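Local coordinates for putative DNA-binding protein (Ralstonia eutropha, PDB 3HWU) that is of unknown function, though it carries a plants and prokaryotes conserved (PCC, DUF296) domain and may bind DNA, at the interface of chains A and B. Residues are numbered along the deposited sequence; one frame, centred on the assembly and turned at random. Chains: chain A/B, Putative DNA-binding protein.

Contact 1: the interface of chains A and B. Residues chain A 48, 71, 73, 97-99, 101; chain B 55-56, 65.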
# COMPACT_ATOMS: atom_id res chain seq x y z
N PHE A 48 -4.45 6.95 -12.33
CA PHE A 48 -3.68 7.73 -13.29
C PHE A 48 -4.08 9.18 -13.14
O PHE A 48 -5.27 9.48 -13.19
CB PHE A 48 -3.95 7.30 -14.74
CG PHE A 48 -3.12 8.03 -15.74
CD1 PHE A 48 -1.79 7.76 -15.85
CD2 PHE A 48 -3.67 9.01 -16.49
CE1 PHE A 48 -1.00 8.46 -16.78
CE2 PHE A 48 -2.93 9.70 -17.43
CZ PHE A 48 -1.62 9.46 -17.54
N ASN A 71 0.59 13.86 -15.69
CA ASN A 71 0.34 12.66 -16.50
C ASN A 71 1.18 11.46 -16.01
O ASN A 71 2.05 10.92 -16.69
CB ASN A 71 0.51 12.96 -17.98
CG ASN A 71 -0.63 13.82 -18.52
OD1 ASN A 71 -1.72 13.82 -17.98
ND2 ASN A 71 -0.38 14.55 -19.58
N GLU A 73 1.25 7.70 -13.62
CA GLU A 73 0.61 6.57 -12.91
C GLU A 73 0.87 6.72 -11.43
O GLU A 73 1.99 7.02 -11.03
CB GLU A 73 1.17 5.24 -13.41
CG GLU A 73 0.73 4.86 -14.85
CD GLU A 73 -0.72 4.41 -14.96
OE1 GLU A 73 -1.49 4.55 -14.01
OE2 GLU A 73 -1.09 3.89 -16.05
N THR A 97 4.80 7.48 -11.04
CA THR A 97 5.81 7.13 -12.02
C THR A 97 5.34 7.62 -13.40
O THR A 97 4.13 7.75 -13.66
CB THR A 97 6.04 5.60 -12.09
OG1 THR A 97 4.85 4.96 -12.54
CG2 THR A 97 6.47 5.02 -10.72
N ASP A 98 6.30 7.84 -14.30
CA ASP A 98 5.99 8.32 -15.64
C ASP A 98 6.56 7.36 -16.68
O ASP A 98 6.81 6.19 -16.41
CB ASP A 98 6.52 9.74 -15.85
CG ASP A 98 8.04 9.81 -15.85
OD1 ASP A 98 8.69 8.76 -15.64
OD2 ASP A 98 8.57 10.96 -15.98
N GLY A 99 6.77 7.85 -17.90
CA GLY A 99 7.30 7.00 -18.95
C GLY A 99 8.75 6.59 -18.79
O GLY A 99 9.22 5.76 -19.55
N PHE A 101 9.47 5.30 -15.85
CA PHE A 101 9.18 4.36 -14.76
C PHE A 101 9.82 4.68 -13.44
O PHE A 101 9.63 3.98 -12.44
CB PHE A 101 9.41 2.91 -15.19
CG PHE A 101 8.69 2.54 -16.45
CD1 PHE A 101 7.41 2.04 -16.39
CD2 PHE A 101 9.26 2.73 -17.71
CE1 PHE A 101 6.74 1.71 -17.55
CE2 PHE A 101 8.55 2.45 -18.88
CZ PHE A 101 7.31 1.92 -18.78
N GLY B 55 4.16 -1.13 -17.84
CA GLY B 55 3.78 -0.51 -19.10
C GLY B 55 3.32 0.91 -18.88
O GLY B 55 2.61 1.17 -17.90
N PHE B 56 3.67 1.84 -19.78
CA PHE B 56 3.17 3.21 -19.75
C PHE B 56 2.35 3.35 -21.02
O PHE B 56 2.85 3.26 -22.15
CB PHE B 56 4.28 4.25 -19.67
CG PHE B 56 3.78 5.59 -19.30
CD1 PHE B 56 3.46 5.91 -17.99
CD2 PHE B 56 3.63 6.57 -20.26
CE1 PHE B 56 2.97 7.16 -17.67
CE2 PHE B 56 3.16 7.83 -19.93
CZ PHE B 56 2.83 8.12 -18.64
N ASP B 65 4.02 1.06 -23.67
CA ASP B 65 5.48 1.00 -23.84
C ASP B 65 5.95 0.22 -22.61
O ASP B 65 5.69 0.66 -21.48
CB ASP B 65 6.10 2.39 -23.78
CG ASP B 65 7.61 2.37 -24.01
OD1 ASP B 65 8.04 1.70 -24.97
OD2 ASP B 65 8.40 3.02 -23.29
O HOH W 1 0.13 2.67 -18.21
O HOH W 2 7.67 4.90 -21.66
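The A-chain loop that follows strand 87-97, with the start of strand 72-84 and the end of strand 40-49, receives B-chain strands 51-58 and 63-70 in this subunit interface of a PCC-domain protein. It illustrates how one aromatic ring can pack against the partner's backbone. B:Phe56 has CG anti to its backbone N (chi1 -165°), which sends the ring away from its strand and across to chain A. One face lies against the A:Asp98–A:Gly99 peptide, with A:Gly99 N 3.7 Å above the ring plane and over its centre. The far tip is met in plane by a carbonyl, B:Phe56 CZ standing 3.5 Å from A:Asn71 O. A:Phe48 and A:Glu73 flank the ring more loosely. A second ring travels the other way: A:Phe101, CG anti to its carbonyl carbon (chi1 -53°), points its CE1–CZ edge at the partner backbone. Its CZ comes 3.4 Å from B:Asp65 O, again at the ring edge, and 3.9 Å from B:Phe56 CB. Polar groups of the two chains are linked by two waters. Water 2 lies 2.6 Å from the carboxylate oxygen B:Asp65 OD2 and also touches A:Gly99 O; water 1 joins the carboxylate A:Glu73 OE2 to B:Gly55 O.

Contact 2: the interface of chains A and B. Residues chain A 18, 20, 116-117, 119; chain B 132, 134, 137, 141-142.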
# COMPACT_ATOMS: atom_id res chain seq x y z
N VAL A 18 -14.45 4.58 -6.89
CA VAL A 18 -13.85 4.64 -8.22
C VAL A 18 -14.10 6.06 -8.76
O VAL A 18 -15.20 6.42 -9.14
CB VAL A 18 -14.37 3.56 -9.22
CG1 VAL A 18 -13.68 3.75 -10.59
CG2 VAL A 18 -14.14 2.16 -8.68
N ARG A 20 -13.12 9.25 -11.39
CA ARG A 20 -13.10 9.34 -12.83
C ARG A 20 -12.40 10.60 -13.31
O ARG A 20 -12.03 11.46 -12.52
CB ARG A 20 -14.56 9.29 -13.32
CG ARG A 20 -15.35 8.14 -12.76
CD ARG A 20 -14.86 6.86 -13.34
NE ARG A 20 -15.17 6.83 -14.75
CZ ARG A 20 -16.32 6.40 -15.23
NH1 ARG A 20 -17.24 5.91 -14.41
NH2 ARG A 20 -16.51 6.45 -16.52
N GLY A 116 -8.10 8.36 -17.07
CA GLY A 116 -8.01 7.10 -16.34
C GLY A 116 -9.02 7.13 -15.23
O GLY A 116 -10.08 7.77 -15.35
N SER A 117 -8.67 6.47 -14.12
CA SER A 117 -9.55 6.40 -12.94
C SER A 117 -8.69 6.36 -11.68
O SER A 117 -7.46 6.33 -11.78
CB SER A 117 -10.45 5.17 -13.02
OG SER A 117 -9.70 3.99 -13.08
N GLU A 119 -8.93 4.03 -8.05
CA GLU A 119 -9.59 3.03 -7.20
C GLU A 119 -9.09 3.24 -5.78
O GLU A 119 -7.88 3.29 -5.57
CB GLU A 119 -9.25 1.61 -7.65
CG GLU A 119 -9.68 1.29 -9.07
CD GLU A 119 -9.19 -0.06 -9.57
OE1 GLU A 119 -8.59 -0.81 -8.79
OE2 GLU A 119 -9.43 -0.35 -10.76
N PHE B 132 -14.97 -1.90 -17.79
CA PHE B 132 -15.52 -1.52 -19.11
C PHE B 132 -14.64 -0.42 -19.66
O PHE B 132 -14.02 0.34 -18.92
CB PHE B 132 -16.99 -1.00 -18.96
CG PHE B 132 -17.08 0.32 -18.21
CD1 PHE B 132 -17.03 0.32 -16.79
CD2 PHE B 132 -17.16 1.56 -18.87
CE1 PHE B 132 -17.01 1.52 -16.05
CE2 PHE B 132 -17.18 2.77 -18.14
CZ PHE B 132 -17.12 2.76 -16.75
N ASP B 134 -14.19 3.15 -20.83
CA ASP B 134 -14.76 4.48 -20.66
C ASP B 134 -14.54 5.26 -21.96
O ASP B 134 -13.43 5.70 -22.26
CB ASP B 134 -14.12 5.22 -19.47
CG ASP B 134 -14.66 6.62 -19.27
OD1 ASP B 134 -15.07 7.27 -20.27
OD2 ASP B 134 -14.61 7.07 -18.09
N ILE B 137 -12.33 8.44 -22.35
CA ILE B 137 -10.88 8.35 -22.24
C ILE B 137 -10.20 7.17 -22.94
O ILE B 137 -8.96 7.10 -22.98
CB ILE B 137 -10.45 8.23 -20.76
CG1 ILE B 137 -11.11 7.03 -20.05
CG2 ILE B 137 -10.76 9.53 -20.06
CD1 ILE B 137 -10.52 6.72 -18.70
N VAL B 141 -12.05 1.03 -17.00
CA VAL B 141 -12.38 1.55 -15.68
C VAL B 141 -13.25 0.50 -14.96
O VAL B 141 -14.07 -0.20 -15.57
CB VAL B 141 -13.17 2.87 -15.79
CG1 VAL B 141 -13.69 3.34 -14.44
CG2 VAL B 141 -12.32 3.97 -16.49
N LEU B 142 -13.10 0.42 -13.63
CA LEU B 142 -13.91 -0.46 -12.82
C LEU B 142 -15.32 0.09 -12.66
O LEU B 142 -15.48 1.20 -12.19
CB LEU B 142 -13.24 -0.62 -11.45
CG LEU B 142 -13.84 -1.61 -10.45
CD1 LEU B 142 -14.00 -3.02 -11.05
CD2 LEU B 142 -12.98 -1.63 -9.17
O HOH W 3 -10.62 1.42 -12.50
O HOH W 4 -12.72 8.15 -16.05
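Strands 14-20 and 117-125 of chain A, with the loop residue A:Gly116, face the short B-chain strands 131-134 and 139-142 and the turn that links them. The example is a salt bridge beside an aliphatic strip. A:Arg20 bends at chi2 and chi3 and meets B:Asp134 tip to tip. Its NH2 donates a nearly straight hydrogen bond of 2.5 Å to the carboxylate oxygen B:Asp134 OD2, with 168° at the hydrogen. That oxygen lies in the guanidinium plane, yet the donor stands above the carboxylate plane, and the two planes are turned 88° apart. Water 4 joins the guanidinium edge, 3.1 Å from A:Arg20 NE, and ties it to A:Gly116 O and B:Asp134 OD2. B:Val141 CG1 sits over the rim of one guanidinium face, while B:Phe132 offers its CZ tip to the guanidinium, 3.8 Å from A:Arg20 NH2. Beside this charged end, A:Val18 crosses B:Leu142 at about a right angle, CG2 to CD2 at 4.0 Å. B:Ile137 CD1 rests on A:Gly116 CA at 3.5 Å. Water 3 gathers the hydroxyl A:Ser117 OG, the carboxylate A:Glu119 OE2 and the amide B:Leu142 N, the last at 2.9 Å. The nearby guanidinium would tend to keep B:Asp134 ionised. The site places the C-terminal strand pair of chain B against two strands of its neighbour.

Contact 3: the interface of chains A and B. Residues chain A 97, 100-103; chain B 54, 66-67, 69, 103-105.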
# COMPACT_ATOMS: atom_id res chain seq x y z
N THR A 97 4.80 7.48 -11.04
CA THR A 97 5.81 7.13 -12.02
C THR A 97 5.34 7.62 -13.40
O THR A 97 4.13 7.75 -13.66
CB THR A 97 6.04 5.60 -12.09
OG1 THR A 97 4.85 4.96 -12.54
CG2 THR A 97 6.47 5.02 -10.72
N THR A 100 9.45 7.13 -17.80
CA THR A 100 10.77 6.62 -17.43
C THR A 100 10.67 5.47 -16.42
O THR A 100 11.67 4.83 -16.12
CB THR A 100 11.64 7.69 -16.75
OG1 THR A 100 11.17 7.97 -15.43
CG2 THR A 100 11.75 8.94 -17.59
N PHE A 101 9.47 5.30 -15.85
CA PHE A 101 9.18 4.36 -14.76
C PHE A 101 9.82 4.68 -13.44
O PHE A 101 9.63 3.98 -12.44
CB PHE A 101 9.41 2.91 -15.19
CG PHE A 101 8.69 2.54 -16.45
CD1 PHE A 101 7.41 2.04 -16.39
CD2 PHE A 101 9.26 2.73 -17.71
CE1 PHE A 101 6.74 1.71 -17.55
CE2 PHE A 101 8.55 2.45 -18.88
CZ PHE A 101 7.31 1.92 -18.78
N GLN A 102 10.52 5.79 -13.34
CA GLN A 102 11.17 6.15 -12.07
C GLN A 102 10.13 6.69 -11.10
O GLN A 102 9.17 7.39 -11.50
CB GLN A 102 12.24 7.21 -12.27
CG GLN A 102 13.41 6.71 -13.09
CD GLN A 102 14.34 7.81 -13.60
OE1 GLN A 102 14.37 8.94 -13.08
NE2 GLN A 102 15.05 7.50 -14.66
N GLY A 103 10.26 6.29 -9.85
CA GLY A 103 9.31 6.71 -8.81
C GLY A 103 9.60 7.98 -8.08
O GLY A 103 10.75 8.31 -7.82
N PHE B 54 6.47 -3.50 -16.43
CA PHE B 54 5.53 -2.42 -16.34
C PHE B 54 5.23 -1.89 -17.74
O PHE B 54 5.98 -2.12 -18.68
CB PHE B 54 6.16 -1.31 -15.50
CG PHE B 54 6.47 -1.77 -14.09
CD1 PHE B 54 5.50 -1.68 -13.11
CD2 PHE B 54 7.69 -2.36 -13.77
CE1 PHE B 54 5.74 -2.10 -11.84
CE2 PHE B 54 7.93 -2.79 -12.47
CZ PHE B 54 6.93 -2.66 -11.52
N PRO B 66 6.62 -0.94 -22.81
CA PRO B 66 6.99 -1.74 -21.65
C PRO B 66 8.41 -1.56 -21.17
O PRO B 66 9.29 -1.15 -21.91
CB PRO B 66 6.87 -3.15 -22.19
CG PRO B 66 7.38 -2.99 -23.65
CD PRO B 66 6.95 -1.62 -24.09
N LYS B 67 8.62 -1.95 -19.92
CA LYS B 67 9.95 -1.98 -19.31
C LYS B 67 10.04 -3.11 -18.29
O LYS B 67 9.16 -3.26 -17.44
CB LYS B 67 10.30 -0.66 -18.63
CG LYS B 67 11.71 -0.63 -18.09
CD LYS B 67 12.24 0.75 -17.87
CE LYS B 67 13.64 0.74 -17.34
N TYR B 69 12.24 -5.07 -15.29
CA TYR B 69 13.25 -5.08 -14.25
C TYR B 69 13.47 -6.49 -13.77
O TYR B 69 12.56 -7.27 -13.70
CB TYR B 69 12.81 -4.20 -13.07
CG TYR B 69 12.66 -2.75 -13.42
CD1 TYR B 69 11.50 -2.26 -13.98
CD2 TYR B 69 13.69 -1.87 -13.27
CE1 TYR B 69 11.41 -0.94 -14.32
CE2 TYR B 69 13.61 -0.56 -13.62
CZ TYR B 69 12.45 -0.08 -14.15
OH TYR B 69 12.39 1.27 -14.49
N GLY B 103 13.66 3.57 -6.52
CA GLY B 103 12.35 3.03 -6.90
C GLY B 103 11.89 3.25 -8.31
O GLY B 103 12.17 4.29 -8.90
N ALA B 104 11.16 2.27 -8.84
CA ALA B 104 10.60 2.34 -10.18
C ALA B 104 9.32 1.56 -10.17
O ALA B 104 9.04 0.81 -9.22
CB ALA B 104 11.59 1.71 -11.20
N GLY B 105 8.49 1.76 -11.20
CA GLY B 105 7.30 0.95 -11.32
C GLY B 105 6.20 1.66 -12.07
O GLY B 105 6.47 2.39 -13.04
O HOH W 5 5.05 4.40 -15.14
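Tight packing around the A:Phe101 ring contrasts with the watered side at A:Thr97, where water 5 sits beside a direct bond. B:Lys67 CB lies over one face of the A:Phe101 ring, toward the rim, 3.8 Å from the ring centroid in a CH-pi contact. B:Lys67 has CG anti to its backbone N (chi1 -175°), and its extended chain runs past the ring in the opposite direction, CD reaching 3.6 Å from A:Phe101 CD2; the modelled side chain is incomplete. B:Phe54 likewise slides past, its CB 3.7 Å from A:Phe101 CD1, and the phenol oxygen B:Tyr69 OH approaches A:Phe101 CB. Backbone bonds hold the base of this aromatic side chain. B:Gly105 N donates to A:Phe101 O at 2.8 Å, in the carbonyl plane, and A:Gly103 N donates to B:Gly103 O at 2.9 Å from above the plane. On the watered side, A:Thr97 OG1 sits between backbone N and carbonyl carbon (chi1 64°) and gives a 3.1 Å bond to B:Gly105 O, also from above its plane. Water 5, 2.7 Å from A:Thr97 OG1, bridges the same pair. An antiparallel bridge between A:Gln102 and B:Ala104 thus joins the chains by backbone pairing, with the ring likely adding cohesion to the deposited trimer.

Contact 1 and contact 3 form one continuous region: their C-alpha centres lie about 7 Å apart, and both use A:Thr97 and A:Phe101 as well as B-chain strands 51-58 and 63-70. Contact 2 stands apart, with its centre about 16 Å from that of contact 1 and about 22 Å from that of contact 3, and shares no residue with either. The A–B interface therefore combines an aromatic, backbone-paired region with one that holds a direct salt bridge; waters occur in all three. Because the deposited assembly holds three copies and the interface is not an exact two-fold, each chain could use both surfaces at once, consistent with a closed trimer.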